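PDB 1JQG: carboxypeptidase A from Helicoverpa armigera, which probably removes single residues from the C-terminal end of peptides as a zinc-dependent metallocarboxypeptidase of the M14 family, made as a proenzyme. Local coordinates for residues 344-350 / 382-386; 339-344 / 404-409. One frame throughout, in Å; residues are numbered along the deposited sequence.

Contact 1: residues 344-350 / 382-386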
loop_
_atom_site.group_PDB
_atom_site.type_symbol
_atom_site.label_atom_id
_atom_site.label_comp_id
_atom_site.label_asym_id
_atom_site.label_seq_id
_atom_site.Cartn_x
_atom_site.Cartn_y
_atom_site.Cartn_z
ATOM N N TRP A 344 15.184 12.441 -0.188
ATOM C CA TRP A 344 15.535 13.293 -1.318
ATOM C C TRP A 344 15.157 14.723 -0.922
ATOM O O TRP A 344 14.078 14.913 -0.331
ATOM C CB TRP A 344 14.745 12.874 -2.539
ATOM C CG TRP A 344 15.371 11.922 -3.504
ATOM C CD1 TRP A 344 14.881 11.565 -4.733
ATOM C CD2 TRP A 344 16.611 11.226 -3.361
ATOM N NE1 TRP A 344 15.736 10.670 -5.336
ATOM C CE2 TRP A 344 16.802 10.447 -4.507
ATOM C CE3 TRP A 344 17.562 11.153 -2.339
ATOM C CZ2 TRP A 344 17.900 9.607 -4.689
ATOM C CZ3 TRP A 344 18.641 10.330 -2.498
ATOM C CH2 TRP A 344 18.794 9.566 -3.667
ATOM N N SER A 345 16.000 15.688 -1.262
ATOM C CA SER A 345 15.766 17.087 -0.965
ATOM C C SER A 345 14.448 17.559 -1.561
ATOM O O SER A 345 13.742 18.365 -0.971
ATOM C CB SER A 345 16.931 17.951 -1.451
ATOM O OG SER A 345 16.995 18.125 -2.854
ATOM N N SER A 346 14.064 17.024 -2.707
ATOM C CA SER A 346 12.819 17.350 -3.376
ATOM C C SER A 346 11.589 16.901 -2.600
ATOM O O SER A 346 10.502 17.457 -2.706
ATOM C CB SER A 346 12.777 16.648 -4.750
ATOM O OG SER A 346 11.767 17.264 -5.559
ATOM N N ASN A 347 11.692 15.801 -1.855
ATOM C CA ASN A 347 10.603 15.218 -1.105
ATOM C C ASN A 347 10.428 15.805 0.290
ATOM O O ASN A 347 11.331 16.387 0.877
ATOM C CB ASN A 347 10.810 13.705 -0.982
ATOM C CG ASN A 347 10.777 13.018 -2.332
ATOM O OD1 ASN A 347 10.071 13.516 -3.197
ATOM N ND2 ASN A 347 11.522 11.930 -2.472
ATOM N N LYS A 348 9.214 15.663 0.825
ATOM C CA LYS A 348 8.862 16.215 2.126
ATOM C C LYS A 348 8.996 15.262 3.306
ATOM O O LYS A 348 9.319 14.095 3.106
ATOM C CB LYS A 348 7.427 16.761 2.125
ATOM C CG LYS A 348 6.365 15.692 1.920
ATOM C CD LYS A 348 5.001 16.334 1.655
ATOM C CE LYS A 348 3.931 15.282 1.461
ATOM N NZ LYS A 348 2.618 15.891 1.101
ATOM N N ASP A 349 8.956 15.830 4.520
ATOM C CA ASP A 349 9.159 15.010 5.732
ATOM C C ASP A 349 7.956 14.134 6.051
ATOM O O ASP A 349 6.823 14.450 5.700
ATOM C CB ASP A 349 9.454 15.895 6.931
ATOM C CG ASP A 349 10.790 16.607 6.862
ATOM O OD1 ASP A 349 10.790 17.822 7.183
ATOM O OD2 ASP A 349 11.801 15.964 6.504
ATOM N N TYR A 350 8.203 13.033 6.738
ATOM C CA TYR A 350 7.130 12.101 7.086
ATOM C C TYR A 350 6.209 12.620 8.174
ATOM O O TYR A 350 6.674 13.157 9.165
ATOM C CB TYR A 350 7.714 10.735 7.483
ATOM C CG TYR A 350 7.627 9.697 6.392
ATOM C CD1 TYR A 350 8.437 9.732 5.272
ATOM C CD2 TYR A 350 6.701 8.671 6.516
ATOM C CE1 TYR A 350 8.347 8.753 4.277
ATOM C CE2 TYR A 350 6.596 7.692 5.523
ATOM C CZ TYR A 350 7.422 7.739 4.425
ATOM O OH TYR A 350 7.306 6.779 3.469
ATOM N N GLU A 382 2.634 4.951 4.066
ATOM C CA GLU A 382 2.237 5.689 2.877
ATOM C C GLU A 382 3.524 6.256 2.300
ATOM O O GLU A 382 3.921 7.290 2.794
ATOM C CB GLU A 382 1.237 6.798 3.202
ATOM C CG GLU A 382 -0.103 6.302 3.747
ATOM C CD GLU A 382 -0.954 5.646 2.662
ATOM O OE1 GLU A 382 -0.738 6.011 1.490
ATOM O OE2 GLU A 382 -1.823 4.785 2.950
ATOM N N LEU A 383 4.135 5.582 1.359
ATOM C CA LEU A 383 5.325 6.020 0.670
ATOM C C LEU A 383 5.186 7.326 -0.112
ATOM O O LEU A 383 4.091 7.753 -0.388
ATOM C CB LEU A 383 5.748 4.922 -0.339
ATOM C CG LEU A 383 6.133 3.582 0.287
ATOM C CD1 LEU A 383 6.867 2.717 -0.751
ATOM C CD2 LEU A 383 6.949 3.807 1.534
ATOM N N PRO A 384 6.277 8.036 -0.311
ATOM C CA PRO A 384 6.312 9.342 -0.925
ATOM C C PRO A 384 5.864 9.267 -2.367
ATOM O O PRO A 384 6.176 8.354 -3.140
ATOM C CB PRO A 384 7.790 9.770 -0.818
ATOM C CG PRO A 384 8.342 8.995 0.337
ATOM C CD PRO A 384 7.639 7.681 0.246
ATOM N N ALA A 385 5.155 10.295 -2.815
ATOM C CA ALA A 385 4.825 10.484 -4.209
ATOM C C ALA A 385 6.001 11.235 -4.836
ATOM O O ALA A 385 6.134 12.427 -4.587
ATOM C CB ALA A 385 3.572 11.331 -4.316
ATOM N N TYR A 386 6.846 10.590 -5.613
ATOM C CA TYR A 386 7.945 11.233 -6.287
ATOM C C TYR A 386 7.531 12.075 -7.500
ATOM O O TYR A 386 6.898 11.620 -8.439
ATOM C CB TYR A 386 8.997 10.201 -6.693
ATOM C CG TYR A 386 10.199 10.807 -7.386
ATOM C CD1 TYR A 386 10.442 10.717 -8.749
ATOM C CD2 TYR A 386 11.119 11.502 -6.608
ATOM C CE1 TYR A 386 11.561 11.283 -9.323
ATOM C CE2 TYR A 386 12.249 12.074 -7.174
ATOM C CZ TYR A 386 12.458 11.959 -8.530
ATOM O OH TYR A 386 13.563 12.506 -9.136
#
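Tyr350 brings the end of its phenol against Leu383 and Pro384. Its CA-CB bond points sideways, yet the ring end reaches across: Tyr350 CE1 lies 3.9 Å from Pro384 CG. The hydroxyl oxygen Tyr350 OH is 3.4 Å from Pro384 CD and 3.6 Å from Leu383 CD2. A second apolar touch lies at the other end, where the edge of the Trp344 indole meets the Tyr386 ring, with Trp344 CD1 3.6 Å from Tyr386 CE2. The five-membered ring of Trp344 and the Tyr386 ring are inclined at 62°, an oblique pair. Between these ends the CA-CB bond of Asn347 points toward residues 385-386, and Asn347 OD1 is 4.1 Å from Tyr386 CD2. A type I turn from Trp344 to Asn347, with Asn347 N hydrogen-bonded to Trp344 O at 3.0 Å, brings Trp344 and Asn347 to the same partner. The CA-CB bond of Glu382, the predicted proton donor/acceptor, points sideways, and its carboxylate lies near the zinc. Residues 344-350 lie in the loop between helix 325-340 and edge strand 351-354. Residues 382-386 run out of strand 377-383 of the central mixed sheet. Helix 402-421 touches both, through Gln404 on Trp344 and Glu408 on Pro384.

Contact 2: residues 339-344 / 404-409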
loop_
_atom_site.group_PDB
_atom_site.type_symbol
_atom_site.label_atom_id
_atom_site.label_comp_id
_atom_site.label_asym_id
_atom_site.label_seq_id
_atom_site.Cartn_x
_atom_site.Cartn_y
_atom_site.Cartn_z
ATOM N N ILE A 339 13.889 7.988 8.181
ATOM C CA ILE A 339 13.648 8.096 6.744
ATOM C C ILE A 339 13.957 9.507 6.257
ATOM O O ILE A 339 14.597 9.704 5.215
ATOM C CB ILE A 339 12.176 7.784 6.399
ATOM C CG1 ILE A 339 11.797 6.365 6.793
ATOM C CG2 ILE A 339 11.887 8.123 4.944
ATOM C CD1 ILE A 339 10.439 5.894 6.289
ATOM N N ASP A 340 13.574 10.501 7.030
ATOM C CA ASP A 340 13.804 11.909 6.708
ATOM C C ASP A 340 15.284 12.282 6.699
ATOM O O ASP A 340 15.698 13.150 5.923
ATOM C CB ASP A 340 13.129 12.844 7.701
ATOM C CG ASP A 340 11.625 12.729 7.698
ATOM O OD1 ASP A 340 11.160 13.200 8.761
ATOM O OD2 ASP A 340 10.996 12.246 6.727
ATOM N N ARG A 341 16.079 11.498 7.426
ATOM C CA ARG A 341 17.513 11.736 7.454
ATOM C C ARG A 341 18.194 11.322 6.154
ATOM O O ARG A 341 19.323 11.777 5.940
ATOM C CB ARG A 341 18.092 11.075 8.718
ATOM C CG ARG A 341 19.590 11.077 8.860
ATOM C CD ARG A 341 19.992 10.786 10.304
ATOM N NE ARG A 341 21.466 10.752 10.442
ATOM C CZ ARG A 341 22.046 10.897 11.647
ATOM N NH1 ARG A 341 21.280 11.097 12.732
ATOM N NH2 ARG A 341 23.389 10.849 11.732
ATOM N N VAL A 342 17.554 10.462 5.368
ATOM C CA VAL A 342 18.156 9.992 4.127
ATOM C C VAL A 342 17.319 10.321 2.887
ATOM O O VAL A 342 17.517 9.680 1.827
ATOM C CB VAL A 342 18.463 8.468 4.164
ATOM C CG1 VAL A 342 19.507 8.126 5.210
ATOM C CG2 VAL A 342 17.149 7.726 4.314
ATOM N N LYS A 343 16.286 11.143 3.072
ATOM C CA LYS A 343 15.339 11.448 2.022
ATOM C C LYS A 343 15.953 12.274 0.881
ATOM O O LYS A 343 17.088 12.747 0.948
ATOM C CB LYS A 343 14.157 12.223 2.595
ATOM C CG LYS A 343 14.486 13.670 2.981
ATOM C CD LYS A 343 13.195 14.475 3.153
ATOM C CE LYS A 343 13.502 15.968 3.291
ATOM N NZ LYS A 343 12.220 16.742 3.449
ATOM N N TRP A 344 15.184 12.441 -0.188
ATOM C CA TRP A 344 15.535 13.293 -1.318
ATOM C C TRP A 344 15.157 14.723 -0.922
ATOM O O TRP A 344 14.078 14.913 -0.331
ATOM C CB TRP A 344 14.745 12.874 -2.539
ATOM C CG TRP A 344 15.371 11.922 -3.504
ATOM C CD1 TRP A 344 14.881 11.565 -4.733
ATOM C CD2 TRP A 344 16.611 11.226 -3.361
ATOM N NE1 TRP A 344 15.736 10.670 -5.336
ATOM C CE2 TRP A 344 16.802 10.447 -4.507
ATOM C CE3 TRP A 344 17.562 11.153 -2.339
ATOM C CZ2 TRP A 344 17.900 9.607 -4.689
ATOM C CZ3 TRP A 344 18.641 10.330 -2.498
ATOM C CH2 TRP A 344 18.794 9.566 -3.667
ATOM N N GLN A 404 15.868 4.319 -4.410
ATOM C CA GLN A 404 15.808 5.236 -3.283
ATOM C C GLN A 404 14.555 4.945 -2.457
ATOM O O GLN A 404 14.622 5.030 -1.238
ATOM C CB GLN A 404 15.786 6.690 -3.750
ATOM C CG GLN A 404 15.521 7.720 -2.654
ATOM C CD GLN A 404 16.520 7.709 -1.527
ATOM O OE1 GLN A 404 17.672 7.270 -1.599
ATOM N NE2 GLN A 404 16.133 8.216 -0.351
ATOM N N ALA A 405 13.470 4.561 -3.117
ATOM C CA ALA A 405 12.222 4.194 -2.514
ATOM C C ALA A 405 12.419 3.013 -1.567
ATOM O O ALA A 405 12.007 3.117 -0.401
ATOM C CB ALA A 405 11.220 3.880 -3.622
ATOM N N GLY A 406 13.165 2.024 -2.025
ATOM C CA GLY A 406 13.512 0.871 -1.221
ATOM C C GLY A 406 14.456 1.192 -0.065
ATOM O O GLY A 406 14.221 0.784 1.056
ATOM N N PHE A 407 15.530 1.893 -0.406
ATOM C CA PHE A 407 16.592 2.182 0.577
ATOM C C PHE A 407 16.080 3.082 1.685
ATOM O O PHE A 407 16.278 2.855 2.881
ATOM C CB PHE A 407 17.793 2.837 -0.129
ATOM C CG PHE A 407 18.812 3.465 0.769
ATOM C CD1 PHE A 407 19.797 2.656 1.320
ATOM C CD2 PHE A 407 18.798 4.817 1.076
ATOM C CE1 PHE A 407 20.743 3.187 2.178
ATOM C CE2 PHE A 407 19.769 5.351 1.926
ATOM C CZ PHE A 407 20.740 4.534 2.486
ATOM N N GLU A 408 15.392 4.156 1.261
ATOM C CA GLU A 408 14.758 5.100 2.205
ATOM C C GLU A 408 13.839 4.453 3.237
ATOM O O GLU A 408 13.961 4.626 4.438
ATOM C CB GLU A 408 13.888 6.033 1.355
ATOM C CG GLU A 408 13.376 7.266 2.047
ATOM C CD GLU A 408 12.592 8.140 1.073
ATOM O OE1 GLU A 408 11.416 8.360 1.372
ATOM O OE2 GLU A 408 13.267 8.534 0.102
ATOM N N THR A 409 12.915 3.585 2.790
ATOM C CA THR A 409 11.965 2.901 3.630
ATOM C C THR A 409 12.624 1.894 4.550
ATOM O O THR A 409 12.219 1.714 5.702
ATOM C CB THR A 409 10.885 2.177 2.786
ATOM O OG1 THR A 409 10.380 3.080 1.793
ATOM C CG2 THR A 409 9.706 1.697 3.628
#
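The Gln404 side chain takes chi1 t and chi2 p, which folds it over one face of the Trp344 indole. Its CG sits 3.6 Å from the centroid of the Trp344 six-membered ring, 12° off the normal, a CH-pi contact. The same bend sets Gln404 NE2 between two acceptors: Val342 O at 3.0 Å and Glu408 OE2, one helical turn on, at 2.9 Å. In Glu408, chi1 t sets CG against Ile339 CG2 at 3.4 Å, and chi2 t carries the carboxylate on to Gln404 NE2. In the mixed alpha/beta fold of the M14 peptidases, this joins the C-terminal end of helix 325-340 to the start of helix 402-421. A type I turn from Asp340 to Lys343 leads out of the first helix. It directs the Val342 CA-CB bond toward the second: Val342 CB is 4.1 Å from Phe407 CE2, and chi1 m puts Val342 CG2 4.1 Å from Glu408 CA. Lys343 points its CA-CB bond away; beyond chi1 p it is extended, and NZ hydrogen-bonds Asn347 O and salt-bridges Asp349.

In the fold
Contact 1 is nested within the chain loop closed by contact 2, and Trp344 belongs to both. Their centres are about 8 Å apart. Two polar links join segment 339-344 to the loop 344-350: Tyr350 N to Asp340 OD2 at 2.9 Å, a probable hydrogen bond, and the salt bridge from Lys343 NZ to Asp349 OD2 at 3.2 Å. Pro384 CG packs on Glu408 OE1 at 3.3 Å. Contact 1 reaches the zinc site through Glu382, the predicted proton donor/acceptor. Between nearest atoms, its side chain is about 3 Å from that of the zinc ligand His306 and about 5 Å from the zinc ion. Contact 2 lies further out, the Thr409 side chain's nearest atom about 14 Å from the metal.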